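Local coordinates for protein SUMO-1 cysteine protease S273R (African swine fever virus pig/Kenya/KEN-50/1950, PDB 6LJ9) that probably cleaves the viral polyprotein precursors pp220 and pp62 into core-shell proteins as a SUMO-1-type cysteine protease, and probably also blunts host pyroptosis and cGAS-STING signalling, at residues T85-I93 with Q229-L237; Y185-P193 with V220-S228. One frame throughout, in Å; residues are numbered along the deposited sequence.

Overall arrangement
From the N terminus, the chain first runs through the helices of its N-terminal part and reaches residues 85-93, which lead into helix 90-103. Contact 1 brings this entry to the start of helix 232-244, closing a loop over 135 intervening residues that include all five strands of the mixed sheet. Within that span contact 2 closes a much shorter loop: strand 181-186 runs out, helix 195-208 crosses back, and strand 215-220 returns parallel beside it. The two contacts are therefore nested and do not cross. Their centres lie about 15 Å apart, and they touch where Cys232 and Tyr235 of contact 1 pack on Gln226 and Ser188 of contact 2.

Contact 1: residues T85-I93 with Q229-L237; sequences TGLLTNFNI and QTECGPYSL
The carboxylate of Glu231 is approached at OE2 by two threonine hydroxyls. Thr85 OG1 donates to Glu231 OE2 from across the contact, nearly in line with the C-O bond, at 2.6 Å. Thr230 OG1 donates to the anti lone pair of OE2, the one turned from the other carboxylate oxygen. OE1 forms a salt bridge with Arg266. The Tyr235 ring, one turn on, has Glu231 C in its plane at the edge. Glu231 occupies the N-cap position of helix 232-244, the helix of the Ulp1-type catalytic domain whose first residue is the inferred nucleophile Cys232. Its CB points away from residues 85-93, but a bend at chi2 (-55°) folds the acid back to Thr85. Beyond this polar end the contact turns apolar. Leu87 CD2 lies 3.6 Å from Thr230 CA. Leu88 inserts CD2 against the first helical turn, 3.6 Å from Gly233 C, and also reaches Leu237 CD1. Ile93 CG2 meets the other branch, Leu237 CD2, at 3.9 Å. The incoming helix 90-103 is started by a capping box: Thr89 N donates to Asn92 OD1 in its carbonyl plane, and Asn92 N returns a weak bond to Thr89 OG1. One water joins the two backbones, accepting from Leu88 N at 3.1 Å, donating to Thr230 O at 2.9 Å and accepting weakly from Gly233 N.

Contact 2: residues Y185-P193 with V220-S228; sequences YFNSAGNSP and VTNIRHQRS
Thr221, Ser188 and Val220 carry most of this contact, where neighbouring parallel strands 181-186 and 215-220 lead into loops that run on together. Val220 pairs with Phe186 in a parallel bridge: Val220 N donates to Tyr185 O at 2.6 Å, a bent bond, and Asn187 N returns a long, weak one to Val220 O. Val220 CG1 packs on Phe186 CD1. Thr221 turns its methyl inward: CG2, anti to its own carbonyl carbon, lies at the edge of the Tyr185 ring, 3.7 Å from Asn187 CB and near Asn191 O. Ser188 is held at two atoms. Its carbonyl O accepts from Gln226 N at 3.0 Å, the donor above the carbonyl plane, and weakly from His225 N; its OG donates to Gln226 OE1 at 2.7 Å in the plane of that amide. Gln226 NE2 donates to Ser228 O, so both ends of the amide are held and its rotation is fixed. Gln226 is the predicted substrate-binding residue beside Cys232, consistent with the oxyanion-hole glutamine of Ulp1-type proteases. Asn187, an inferred active-site residue, accepts at OD1 from Ala189 N in an Asx turn and from His168 NE2. The turn holding Asn187 against His168 also, through Ser188, holds Gln226 beside Cys232, consistent with a shared part in ordering the active site.

Contact 1: residues T85-I93 with Q229-L237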
loop_
_atom_site.group_PDB
_atom_site.type_symbol
_atom_site.label_atom_id
_atom_site.label_comp_id
_atom_site.label_asym_id
_atom_site.label_seq_id
_atom_site.Cartn_x
_atom_site.Cartn_y
_atom_site.Cartn_z
ATOM N N THR B 85 -27.504 16.621 -4.985
ATOM C CA THR B 85 -26.991 16.182 -6.274
ATOM C C THR B 85 -26.212 17.282 -6.995
ATOM O O THR B 85 -25.983 17.183 -8.207
ATOM C CB THR B 85 -28.144 15.660 -7.137
ATOM O OG1 THR B 85 -27.633 14.813 -8.173
ATOM C CG2 THR B 85 -28.928 16.801 -7.755
ATOM N N GLY B 86 -25.785 18.314 -6.268
ATOM C CA GLY B 86 -25.038 19.390 -6.891
ATOM C C GLY B 86 -23.762 18.892 -7.543
ATOM O O GLY B 86 -23.162 17.903 -7.117
ATOM N N LEU B 87 -23.347 19.597 -8.592
ATOM C CA LEU B 87 -22.193 19.171 -9.368
ATOM C C LEU B 87 -20.900 19.411 -8.600
ATOM O O LEU B 87 -20.760 20.385 -7.853
ATOM C CB LEU B 87 -22.137 19.910 -10.704
ATOM C CG LEU B 87 -23.372 19.830 -11.603
ATOM C CD1 LEU B 87 -23.037 20.296 -13.012
ATOM C CD2 LEU B 87 -23.937 18.422 -11.623
ATOM N N LEU B 88 -19.947 18.508 -8.803
ATOM C CA LEU B 88 -18.638 18.618 -8.180
ATOM C C LEU B 88 -17.802 19.686 -8.872
ATOM O O LEU B 88 -17.841 19.832 -10.097
ATOM C CB LEU B 88 -17.914 17.270 -8.233
ATOM C CG LEU B 88 -17.949 16.412 -6.970
ATOM C CD1 LEU B 88 -19.364 16.286 -6.427
ATOM C CD2 LEU B 88 -17.360 15.037 -7.246
ATOM N N THR B 89 -17.047 20.434 -8.078
ATOM C CA THR B 89 -16.115 21.425 -8.591
ATOM C C THR B 89 -14.698 20.859 -8.583
ATOM O O THR B 89 -14.436 19.772 -8.064
ATOM C CB THR B 89 -16.184 22.715 -7.765
ATOM O OG1 THR B 89 -15.750 22.451 -6.424
ATOM C CG2 THR B 89 -17.610 23.249 -7.730
ATOM N N ASN B 90 -13.777 21.617 -9.182
ATOM C CA ASN B 90 -12.375 21.213 -9.170
ATOM C C ASN B 90 -11.808 21.203 -7.757
ATOM O O ASN B 90 -10.866 20.456 -7.472
ATOM C CB ASN B 90 -11.552 22.138 -10.067
ATOM C CG ASN B 90 -12.027 23.579 -10.014
ATOM O OD1 ASN B 90 -12.873 23.936 -9.193
ATOM N ND2 ASN B 90 -11.482 24.413 -10.891
ATOM N N PHE B 91 -12.367 22.020 -6.861
ATOM C CA PHE B 91 -11.891 22.031 -5.482
ATOM C C PHE B 91 -12.350 20.789 -4.729
ATOM O O PHE B 91 -11.592 20.229 -3.928
ATOM C CB PHE B 91 -12.366 23.297 -4.770
ATOM C CG PHE B 91 -11.928 24.568 -5.436
ATOM C CD1 PHE B 91 -10.610 24.987 -5.360
ATOM C CD2 PHE B 91 -12.836 25.350 -6.131
ATOM C CE1 PHE B 91 -10.204 26.158 -5.971
ATOM C CE2 PHE B 91 -12.436 26.523 -6.744
ATOM C CZ PHE B 91 -11.118 26.928 -6.663
ATOM N N ASN B 92 -13.586 20.345 -4.971
ATOM C CA ASN B 92 -14.077 19.136 -4.317
ATOM C C ASN B 92 -13.254 17.922 -4.721
ATOM O O ASN B 92 -12.997 17.031 -3.902
ATOM C CB ASN B 92 -15.552 18.911 -4.656
ATOM C CG ASN B 92 -16.402 20.140 -4.408
ATOM O OD1 ASN B 92 -17.047 20.654 -5.322
ATOM N ND2 ASN B 92 -16.410 20.615 -3.169
ATOM N N ILE B 93 -12.825 17.871 -5.982
ATOM C CA ILE B 93 -12.081 16.720 -6.478
ATOM C C ILE B 93 -10.619 16.790 -6.052
ATOM O O ILE B 93 -10.025 15.778 -5.669
ATOM C CB ILE B 93 -12.228 16.626 -8.006
ATOM C CG1 ILE B 93 -13.698 16.427 -8.380
ATOM C CG2 ILE B 93 -11.367 15.503 -8.559
ATOM C CD1 ILE B 93 -13.974 16.523 -9.861
ATOM N N GLN B 229 -27.983 13.568 -14.856
ATOM C CA GLN B 229 -27.196 14.678 -15.377
ATOM C C GLN B 229 -26.257 15.260 -14.331
ATOM O O GLN B 229 -25.711 16.349 -14.540
ATOM C CB GLN B 229 -28.118 15.777 -15.909
ATOM C CG GLN B 229 -29.063 15.337 -17.012
ATOM C CD GLN B 229 -30.022 16.439 -17.420
ATOM O OE1 GLN B 229 -30.166 17.443 -16.721
ATOM N NE2 GLN B 229 -30.681 16.260 -18.560
ATOM N N THR B 230 -26.051 14.564 -13.212
ATOM C CA THR B 230 -25.393 15.157 -12.055
ATOM C C THR B 230 -24.254 14.339 -11.463
ATOM O O THR B 230 -23.425 14.917 -10.749
ATOM C CB THR B 230 -26.410 15.413 -10.935
ATOM O OG1 THR B 230 -27.008 14.172 -10.539
ATOM C CG2 THR B 230 -27.499 16.357 -11.394
ATOM N N GLU B 231 -24.184 13.034 -11.708
ATOM C CA GLU B 231 -23.301 12.161 -10.948
ATOM C C GLU B 231 -22.008 11.811 -11.673
ATOM O O GLU B 231 -21.316 10.880 -11.253
ATOM C CB GLU B 231 -24.044 10.881 -10.563
ATOM C CG GLU B 231 -25.355 11.142 -9.842
ATOM C CD GLU B 231 -25.175 12.006 -8.612
ATOM O OE1 GLU B 231 -24.437 11.591 -7.696
ATOM O OE2 GLU B 231 -25.760 13.108 -8.569
ATOM N N CYS B 232 -21.657 12.541 -12.734
ATOM C CA CYS B 232 -20.400 12.264 -13.426
ATOM C C CYS B 232 -19.198 12.510 -12.523
ATOM O O CYS B 232 -18.171 11.834 -12.659
ATOM C CB CYS B 232 -20.296 13.112 -14.694
ATOM S SG CYS B 232 -20.485 14.888 -14.426
ATOM N N GLY B 233 -19.306 13.464 -11.604
ATOM C CA GLY B 233 -18.274 13.709 -10.627
ATOM C C GLY B 233 -18.066 12.524 -9.704
ATOM O O GLY B 233 -16.963 11.976 -9.602
ATOM N N PRO B 234 -19.126 12.114 -8.996
ATOM C CA PRO B 234 -19.016 10.898 -8.171
ATOM C C PRO B 234 -18.617 9.662 -8.959
ATOM O O PRO B 234 -17.907 8.801 -8.425
ATOM C CB PRO B 234 -20.422 10.761 -7.575
ATOM C CG PRO B 234 -20.933 12.155 -7.521
ATOM C CD PRO B 234 -20.382 12.840 -8.739
ATOM N N TYR B 235 -19.063 9.542 -10.211
ATOM C CA TYR B 235 -18.660 8.406 -11.035
ATOM C C TYR B 235 -17.150 8.384 -11.239
ATOM O O TYR B 235 -16.508 7.335 -11.108
ATOM C CB TYR B 235 -19.376 8.450 -12.386
ATOM C CG TYR B 235 -20.634 7.614 -12.468
ATOM C CD1 TYR B 235 -20.569 6.229 -12.547
ATOM C CD2 TYR B 235 -21.887 8.212 -12.495
ATOM C CE1 TYR B 235 -21.717 5.465 -12.633
ATOM C CE2 TYR B 235 -23.038 7.458 -12.580
ATOM C CZ TYR B 235 -22.948 6.085 -12.649
ATOM O OH TYR B 235 -24.096 5.331 -12.735
ATOM N N SER B 236 -16.565 9.540 -11.563
ATOM C CA SER B 236 -15.134 9.594 -11.844
ATOM C C SER B 236 -14.311 9.320 -10.592
ATOM O O SER B 236 -13.284 8.634 -10.653
ATOM C CB SER B 236 -14.766 10.954 -12.437
ATOM O OG SER B 236 -15.549 11.239 -13.583
ATOM N N LEU B 237 -14.743 9.851 -9.446
ATOM C CA LEU B 237 -14.017 9.610 -8.204
ATOM C C LEU B 237 -14.156 8.163 -7.751
ATOM O O LEU B 237 -13.210 7.584 -7.207
ATOM C CB LEU B 237 -14.510 10.563 -7.116
ATOM C CG LEU B 237 -14.016 12.008 -7.189
ATOM C CD1 LEU B 237 -14.687 12.844 -6.117
ATOM C CD2 LEU B 237 -12.505 12.060 -7.038
HETATM O O HOH W 1 -20.776 15.909 -10.269
#

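Contact 2: residues Y185-P193 with V220-S228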
loop_
_atom_site.group_PDB
_atom_site.type_symbol
_atom_site.label_atom_id
_atom_site.label_comp_id
_atom_site.label_asym_id
_atom_site.label_seq_id
_atom_site.Cartn_x
_atom_site.Cartn_y
_atom_site.Cartn_z
ATOM N N TYR B 185 -9.039 5.168 -19.239
ATOM C CA TYR B 185 -9.920 6.321 -19.382
ATOM C C TYR B 185 -11.348 5.851 -19.155
ATOM O O TYR B 185 -11.859 5.024 -19.918
ATOM C CB TYR B 185 -9.770 6.964 -20.764
ATOM C CG TYR B 185 -10.787 8.046 -21.069
ATOM C CD1 TYR B 185 -12.010 7.734 -21.652
ATOM C CD2 TYR B 185 -10.522 9.378 -20.782
ATOM C CE1 TYR B 185 -12.940 8.714 -21.935
ATOM C CE2 TYR B 185 -11.449 10.368 -21.064
ATOM C CZ TYR B 185 -12.658 10.028 -21.639
ATOM O OH TYR B 185 -13.591 11.000 -21.925
ATOM N N PHE B 186 -11.988 6.371 -18.112
ATOM C CA PHE B 186 -13.346 5.983 -17.752
ATOM C C PHE B 186 -14.291 7.151 -17.997
ATOM O O PHE B 186 -14.104 8.235 -17.435
ATOM C CB PHE B 186 -13.422 5.528 -16.295
ATOM C CG PHE B 186 -14.821 5.261 -15.821
ATOM C CD1 PHE B 186 -15.536 4.179 -16.307
ATOM C CD2 PHE B 186 -15.423 6.092 -14.891
ATOM C CE1 PHE B 186 -16.826 3.932 -15.875
ATOM C CE2 PHE B 186 -16.710 5.851 -14.453
ATOM C CZ PHE B 186 -17.414 4.769 -14.946
ATOM N N ASN B 187 -15.300 6.925 -18.837
ATOM C CA ASN B 187 -16.371 7.885 -19.088
ATOM C C ASN B 187 -17.682 7.210 -18.708
ATOM O O ASN B 187 -18.084 6.229 -19.341
ATOM C CB ASN B 187 -16.382 8.335 -20.550
ATOM C CG ASN B 187 -17.299 9.527 -20.795
ATOM O OD1 ASN B 187 -18.350 9.665 -20.167
ATOM N ND2 ASN B 187 -16.899 10.396 -21.717
ATOM N N SER B 188 -18.345 7.734 -17.675
ATOM C CA SER B 188 -19.588 7.132 -17.209
ATOM C C SER B 188 -20.697 7.208 -18.251
ATOM O O SER B 188 -21.660 6.438 -18.173
ATOM C CB SER B 188 -20.049 7.805 -15.917
ATOM O OG SER B 188 -20.295 9.184 -16.121
ATOM N N ALA B 189 -20.590 8.115 -19.222
ATOM C CA ALA B 189 -21.610 8.223 -20.255
ATOM C C ALA B 189 -21.383 7.250 -21.403
ATOM O O ALA B 189 -22.321 6.976 -22.160
ATOM C CB ALA B 189 -21.666 9.655 -20.793
ATOM N N GLY B 190 -20.168 6.725 -21.550
ATOM C CA GLY B 190 -19.871 5.780 -22.606
ATOM C C GLY B 190 -19.355 6.386 -23.890
ATOM O O GLY B 190 -19.492 5.762 -24.948
ATOM N N ASN B 191 -18.763 7.575 -23.835
ATOM C CA ASN B 191 -18.262 8.255 -25.020
ATOM C C ASN B 191 -16.745 8.127 -25.103
ATOM O O ASN B 191 -16.049 8.183 -24.086
ATOM C CB ASN B 191 -18.666 9.731 -25.013
ATOM C CG ASN B 191 -20.167 9.924 -25.112
ATOM O OD1 ASN B 191 -20.844 9.239 -25.878
ATOM N ND2 ASN B 191 -20.696 10.858 -24.330
ATOM N N SER B 192 -16.243 7.963 -26.330
ATOM C CA SER B 192 -14.824 7.739 -26.560
ATOM C C SER B 192 -14.002 8.940 -26.087
ATOM O O SER B 192 -14.517 10.056 -25.987
ATOM C CB SER B 192 -14.576 7.470 -28.044
ATOM O OG SER B 192 -15.294 6.328 -28.477
ATOM N N PRO B 193 -12.715 8.731 -25.781
ATOM C CA PRO B 193 -11.897 9.845 -25.307
ATOM C C PRO B 193 -11.658 10.851 -26.421
ATOM O O PRO B 193 -11.571 10.479 -27.601
ATOM C CB PRO B 193 -10.581 9.163 -24.882
ATOM C CG PRO B 193 -10.868 7.705 -24.839
ATOM C CD PRO B 193 -11.963 7.466 -25.816
ATOM N N VAL B 220 -12.346 2.707 -21.084
ATOM C CA VAL B 220 -13.449 2.079 -20.365
ATOM C C VAL B 220 -14.724 2.853 -20.669
ATOM O O VAL B 220 -15.221 3.612 -19.829
ATOM C CB VAL B 220 -13.173 2.021 -18.851
ATOM C CG1 VAL B 220 -14.205 1.146 -18.152
ATOM C CG2 VAL B 220 -11.765 1.509 -18.588
ATOM N N THR B 221 -15.250 2.681 -21.883
ATOM C CA THR B 221 -16.438 3.395 -22.335
ATOM C C THR B 221 -17.435 2.443 -22.989
ATOM O O THR B 221 -18.175 2.839 -23.893
ATOM C CB THR B 221 -16.070 4.519 -23.305
ATOM O OG1 THR B 221 -15.424 3.965 -24.457
ATOM C CG2 THR B 221 -15.137 5.522 -22.640
ATOM N N ASN B 222 -17.466 1.186 -22.544
ATOM C CA ASN B 222 -18.334 0.199 -23.175
ATOM C C ASN B 222 -19.775 0.328 -22.698
ATOM O O ASN B 222 -20.711 0.149 -23.487
ATOM C CB ASN B 222 -17.804 -1.211 -22.905
ATOM C CG ASN B 222 -18.556 -2.278 -23.679
ATOM O OD1 ASN B 222 -18.416 -2.391 -24.896
ATOM N ND2 ASN B 222 -19.349 -3.074 -22.972
ATOM N N ILE B 223 -19.973 0.645 -21.422
ATOM C CA ILE B 223 -21.298 0.745 -20.821
ATOM C C ILE B 223 -21.613 2.209 -20.552
ATOM O O ILE B 223 -20.746 2.972 -20.107
ATOM C CB ILE B 223 -21.389 -0.080 -19.521
ATOM C CG1 ILE B 223 -21.287 -1.573 -19.825
ATOM C CG2 ILE B 223 -22.680 0.218 -18.772
ATOM C CD1 ILE B 223 -21.516 -2.442 -18.614
ATOM N N ARG B 224 -22.855 2.602 -20.833
ATOM C CA ARG B 224 -23.383 3.899 -20.414
ATOM C C ARG B 224 -23.952 3.725 -19.012
ATOM O O ARG B 224 -25.115 3.364 -18.826
ATOM C CB ARG B 224 -24.430 4.405 -21.399
ATOM C CG ARG B 224 -25.118 5.691 -20.968
ATOM C CD ARG B 224 -26.060 6.208 -22.041
ATOM N NE ARG B 224 -26.924 7.272 -21.539
ATOM C CZ ARG B 224 -26.568 8.551 -21.463
ATOM N NH1 ARG B 224 -25.359 8.931 -21.852
ATOM N NH2 ARG B 224 -27.422 9.450 -20.992
ATOM N N HIS B 225 -23.109 3.974 -18.006
ATOM C CA HIS B 225 -23.533 3.791 -16.623
ATOM C C HIS B 225 -24.493 4.888 -16.181
ATOM O O HIS B 225 -25.508 4.609 -15.532
ATOM C CB HIS B 225 -22.315 3.760 -15.699
ATOM C CG HIS B 225 -21.371 2.631 -15.972
ATOM N ND1 HIS B 225 -21.604 1.347 -15.530
ATOM C CD2 HIS B 225 -20.187 2.595 -16.628
ATOM C CE1 HIS B 225 -20.607 0.567 -15.908
ATOM N NE2 HIS B 225 -19.734 1.299 -16.577
ATOM N N GLN B 226 -24.192 6.136 -16.524
ATOM C CA GLN B 226 -24.892 7.288 -15.971
ATOM C C GLN B 226 -26.135 7.602 -16.794
ATOM O O GLN B 226 -26.050 7.799 -18.011
ATOM C CB GLN B 226 -23.962 8.498 -15.925
ATOM C CG GLN B 226 -24.623 9.784 -15.460
ATOM C CD GLN B 226 -23.635 10.924 -15.340
ATOM O OE1 GLN B 226 -22.423 10.709 -15.343
ATOM N NE2 GLN B 226 -24.146 12.146 -15.237
ATOM N N ARG B 227 -27.288 7.648 -16.125
ATOM C CA ARG B 227 -28.523 8.127 -16.724
ATOM C C ARG B 227 -28.956 9.480 -16.181
ATOM O O ARG B 227 -29.850 10.105 -16.763
ATOM C CB ARG B 227 -29.655 7.110 -16.510
ATOM C CG ARG B 227 -29.450 5.794 -17.241
ATOM C CD ARG B 227 -30.558 4.805 -16.922
ATOM N NE ARG B 227 -30.244 3.463 -17.403
ATOM C CZ ARG B 227 -30.960 2.380 -17.116
ATOM N NH1 ARG B 227 -32.034 2.480 -16.345
ATOM N NH2 ARG B 227 -30.599 1.199 -17.597
ATOM N N SER B 228 -28.353 9.943 -15.088
ATOM C CA SER B 228 -28.642 11.254 -14.539
ATOM C C SER B 228 -27.766 12.305 -15.217
ATOM O O SER B 228 -26.912 11.999 -16.055
ATOM C CB SER B 228 -28.434 11.253 -13.023
ATOM O OG SER B 228 -27.080 11.003 -12.686
HETATM O O HOH W 2 -18.133 3.824 -19.505
#